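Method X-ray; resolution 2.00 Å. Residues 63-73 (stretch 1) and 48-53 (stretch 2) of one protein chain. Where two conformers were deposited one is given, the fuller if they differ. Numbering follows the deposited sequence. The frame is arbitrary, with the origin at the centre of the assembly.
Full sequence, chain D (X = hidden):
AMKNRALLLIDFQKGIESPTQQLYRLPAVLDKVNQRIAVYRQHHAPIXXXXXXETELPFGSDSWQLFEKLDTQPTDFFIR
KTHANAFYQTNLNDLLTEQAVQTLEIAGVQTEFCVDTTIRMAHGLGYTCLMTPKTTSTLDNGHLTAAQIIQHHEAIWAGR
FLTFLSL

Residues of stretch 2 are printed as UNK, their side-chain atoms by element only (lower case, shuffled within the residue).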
# COMPACT_ATOMS: atom_id res chain seq x y z
N SER D 63 3.71 -15.82 -22.31
CA SER D 63 4.34 -15.30 -21.10
C SER D 63 3.30 -14.73 -20.09
O SER D 63 3.51 -14.80 -18.86
CB SER D 63 5.46 -14.29 -21.47
OG SER D 63 4.93 -13.01 -21.76
N TRP D 64 2.20 -14.18 -20.61
CA TRP D 64 1.07 -13.70 -19.80
C TRP D 64 0.25 -14.84 -19.15
O TRP D 64 -0.51 -14.60 -18.16
CB TRP D 64 0.17 -12.85 -20.71
CG TRP D 64 -1.23 -12.58 -20.30
CD1 TRP D 64 -1.70 -11.43 -19.71
CD2 TRP D 64 -2.36 -13.44 -20.45
NE1 TRP D 64 -3.03 -11.53 -19.48
CE2 TRP D 64 -3.47 -12.76 -19.92
CE3 TRP D 64 -2.54 -14.74 -20.94
CZ2 TRP D 64 -4.77 -13.31 -19.90
CZ3 TRP D 64 -3.80 -15.28 -20.94
CH2 TRP D 64 -4.90 -14.57 -20.42
N GLN D 65 0.36 -16.07 -19.66
CA GLN D 65 -0.46 -17.15 -19.12
C GLN D 65 0.03 -17.49 -17.72
O GLN D 65 1.19 -17.20 -17.39
CB GLN D 65 -0.41 -18.40 -20.01
CG GLN D 65 -0.92 -18.28 -21.48
CD GLN D 65 -0.82 -19.61 -22.17
OE1 GLN D 65 0.27 -20.00 -22.57
NE2 GLN D 65 -1.96 -20.36 -22.30
N LEU D 66 -0.86 -18.12 -16.94
CA LEU D 66 -0.61 -18.61 -15.59
C LEU D 66 0.34 -19.78 -15.63
O LEU D 66 0.34 -20.58 -16.58
CB LEU D 66 -1.94 -19.04 -14.90
CG LEU D 66 -3.07 -18.00 -14.77
CD1 LEU D 66 -4.40 -18.58 -14.28
CD2 LEU D 66 -2.66 -16.84 -13.91
N PHE D 67 1.19 -19.86 -14.62
CA PHE D 67 2.08 -21.01 -14.49
C PHE D 67 1.27 -22.26 -14.67
O PHE D 67 0.20 -22.39 -14.06
CB PHE D 67 2.67 -21.04 -13.08
CG PHE D 67 3.61 -19.92 -12.81
CD1 PHE D 67 4.85 -19.87 -13.45
CD2 PHE D 67 3.27 -18.92 -11.92
CE1 PHE D 67 5.74 -18.83 -13.19
CE2 PHE D 67 4.15 -17.88 -11.66
CZ PHE D 67 5.39 -17.83 -12.31
N GLU D 68 1.79 -23.19 -15.46
CA GLU D 68 1.10 -24.45 -15.75
C GLU D 68 0.76 -25.28 -14.52
O GLU D 68 -0.23 -26.00 -14.53
CB GLU D 68 1.97 -25.34 -16.65
CG GLU D 68 2.20 -24.74 -17.99
CD GLU D 68 1.32 -25.35 -19.04
OE1 GLU D 68 0.07 -25.39 -18.85
OE2 GLU D 68 1.89 -25.79 -20.05
N LYS D 69 1.60 -25.21 -13.49
CA LYS D 69 1.39 -26.03 -12.28
C LYS D 69 0.13 -25.67 -11.47
O LYS D 69 -0.33 -26.50 -10.64
CB LYS D 69 2.62 -25.95 -11.37
CG LYS D 69 2.82 -27.16 -10.40
CD LYS D 69 3.46 -26.58 -9.13
CE LYS D 69 4.43 -27.52 -8.40
NZ LYS D 69 5.29 -26.70 -7.46
N LEU D 70 -0.40 -24.46 -11.68
CA LEU D 70 -1.62 -24.02 -10.96
C LEU D 70 -2.87 -24.73 -11.46
O LEU D 70 -3.09 -24.83 -12.66
CB LEU D 70 -1.81 -22.50 -11.06
CG LEU D 70 -0.87 -21.59 -10.24
CD1 LEU D 70 -1.05 -20.18 -10.68
CD2 LEU D 70 -1.12 -21.72 -8.71
N ASP D 71 -3.70 -25.19 -10.51
CA ASP D 71 -4.97 -25.85 -10.80
C ASP D 71 -6.03 -24.82 -11.15
O ASP D 71 -6.64 -24.22 -10.28
CB ASP D 71 -5.43 -26.71 -9.60
CG ASP D 71 -6.76 -27.42 -9.83
OD1 ASP D 71 -7.01 -27.90 -10.95
OD2 ASP D 71 -7.55 -27.51 -8.87
N THR D 72 -6.26 -24.61 -12.44
CA THR D 72 -7.32 -23.68 -12.86
C THR D 72 -8.50 -24.46 -13.43
O THR D 72 -8.30 -25.59 -13.85
CB THR D 72 -6.82 -22.65 -13.90
OG1 THR D 72 -6.59 -23.33 -15.14
CG2 THR D 72 -5.50 -22.07 -13.46
N GLN D 73 -9.71 -23.88 -13.44
CA GLN D 73 -10.85 -24.46 -14.15
C GLN D 73 -11.55 -23.32 -14.82
O GLN D 73 -11.34 -22.19 -14.41
CB GLN D 73 -11.82 -25.11 -13.19
CG GLN D 73 -11.17 -25.91 -12.12
CD GLN D 73 -11.01 -27.35 -12.46
OE1 GLN D 73 -10.40 -27.70 -13.47
NE2 GLN D 73 -11.56 -28.21 -11.59
N UNK D 48 -10.32 -16.42 -7.83
CA UNK D 48 -10.16 -15.29 -8.79
C UNK D 48 -8.68 -15.13 -9.08
O UNK D 48 -7.89 -14.81 -8.18
c UNK D 48 -10.70 -13.99 -8.24
c UNK D 48 -12.65 -13.09 -6.77
c UNK D 48 -10.59 -12.82 -9.31
c UNK D 48 -12.16 -14.15 -7.79
N UNK D 49 -8.29 -15.34 -10.35
CA UNK D 49 -6.93 -15.12 -10.76
C UNK D 49 -6.81 -13.72 -11.36
O UNK D 49 -7.63 -13.32 -12.21
c UNK D 49 -5.15 -17.94 -10.83
c UNK D 49 -7.26 -19.70 -11.01
c UNK D 49 -6.06 -20.12 -10.49
c UNK D 49 -6.52 -16.12 -11.85
c UNK D 49 -6.35 -17.52 -11.36
c UNK D 49 -7.42 -18.43 -11.43
c UNK D 49 -5.00 -19.26 -10.39
N UNK D 50 -5.81 -12.97 -10.92
CA UNK D 50 -5.51 -11.65 -11.53
C UNK D 50 -4.28 -11.81 -12.43
O UNK D 50 -3.28 -12.41 -12.05
c UNK D 50 -5.31 -10.54 -10.44
c UNK D 50 -6.65 -10.42 -9.57
c UNK D 50 -4.97 -9.20 -11.12
N UNK D 51 -4.41 -11.34 -13.67
CA UNK D 51 -3.31 -11.37 -14.62
C UNK D 51 -3.02 -9.96 -15.11
O UNK D 51 -3.93 -9.21 -15.53
o UNK D 51 -5.46 -14.85 -16.56
c UNK D 51 -3.65 -12.28 -15.79
c UNK D 51 -3.72 -13.76 -15.40
c UNK D 51 -4.26 -14.62 -16.49
n UNK D 51 -3.38 -15.08 -17.39
N UNK D 52 -1.74 -9.61 -15.01
CA UNK D 52 -1.22 -8.31 -15.41
C UNK D 52 -0.94 -8.37 -16.92
O UNK D 52 -0.67 -9.43 -17.48
c UNK D 52 1.62 -4.82 -15.38
n UNK D 52 0.74 -4.38 -14.51
c UNK D 52 -0.01 -5.45 -14.05
c UNK D 52 0.46 -6.56 -14.68
c UNK D 52 0.04 -7.99 -14.60
n UNK D 52 1.46 -6.12 -15.52
N UNK D 53 -1.09 -7.25 -17.59
CA UNK D 53 -0.76 -7.16 -19.03
C UNK D 53 -0.03 -5.85 -19.23
O UNK D 53 -0.42 -4.83 -18.66
c UNK D 53 -3.07 -6.12 -19.73
o UNK D 53 -5.07 -7.39 -19.90
c UNK D 53 -4.39 -6.47 -20.38
o UNK D 53 -4.77 -5.87 -21.41
c UNK D 53 -2.03 -7.26 -19.88
O HOH W 1 -4.60 -9.49 -18.37

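Position 48 carries four side-chain carbons. The chain forks at the first of them, and one arm is two carbons long. That is the pattern of isoleucine. Ile48 is buried in the strand and stays out of reach of stretch 1.

Position 49 has one carbon followed by a ring of six carbons, with no hydroxyl oxygen on the ring. Its CA-to-CB bond points toward stretch 1. Leu66, Leu70, Asp71 and Thr72 lie around the ring. The residue is phenylalanine. Leu66 CD1 sits over one face of the Phe49 ring, 3.8 Å from the ring centroid, in a CH-pi contact. Leu70 CD1 is 4.1 Å from Phe49 CE2, and Thr72 CG2 is 3.6 Å from Phe49 CZ. The carbonyl Asp71 O lies at the ring edge, 4.1 Å from Phe49 CZ.

Position 50 has three side-chain carbons, one carrying the other two. This is valine. The CA-to-CB bond of Val50 points away from stretch 1, as expected for alternation along a strand, and its side chain makes no contact there.

The CA-to-CB bond of position 51 points toward stretch 1 again. It has three carbons in a row, the third carrying one oxygen and one nitrogen. The terminal nitrogen lies 3.0 Å from Trp64 O. A terminal amide on a chain of this length means glutamine. Gln51 NE2 donates a hydrogen bond to Trp64 O, with an N-H...O angle of 150°. Gln51 NE2 also lies over one face of the indole, 3.4 Å from Trp64 CZ2. Gln51 CG packs 3.6 Å from Leu66 CD2.

Position 52 has one carbon and a five-membered ring of three carbons and two nitrogens, the imidazole of histidine. The CA-to-CB bond of His52 points away from stretch 1. Its backbone makes the contact, with His52 O 3.2 Å from Trp64 CD1.

Position 53 has three carbons, the third carrying two oxygens. This carboxylate identifies glutamate. Glu53 CB is 4.2 Å from Trp64 CD1. A water accepts from Trp64 NE1 at 2.8 Å and donates to Gln51 O at 2.9 Å and Glu53 OE1 at 2.6 Å.

The contact follows the alternation of the strand. Phe49 and Gln51 bury the most area on their side. Phe49 provides an apolar surface for Leu66, just before the type I turn from Phe67 to Leu70, and for Leu70, its last residue. Gln51 hydrogen-bonds the Trp64 backbone, and the water ties Trp64 NE1 to Gln51 O in the strand and Glu53 OE1 just past it. Leu66 touches both side chains.

Stretch 2 48-53: IFVQHE
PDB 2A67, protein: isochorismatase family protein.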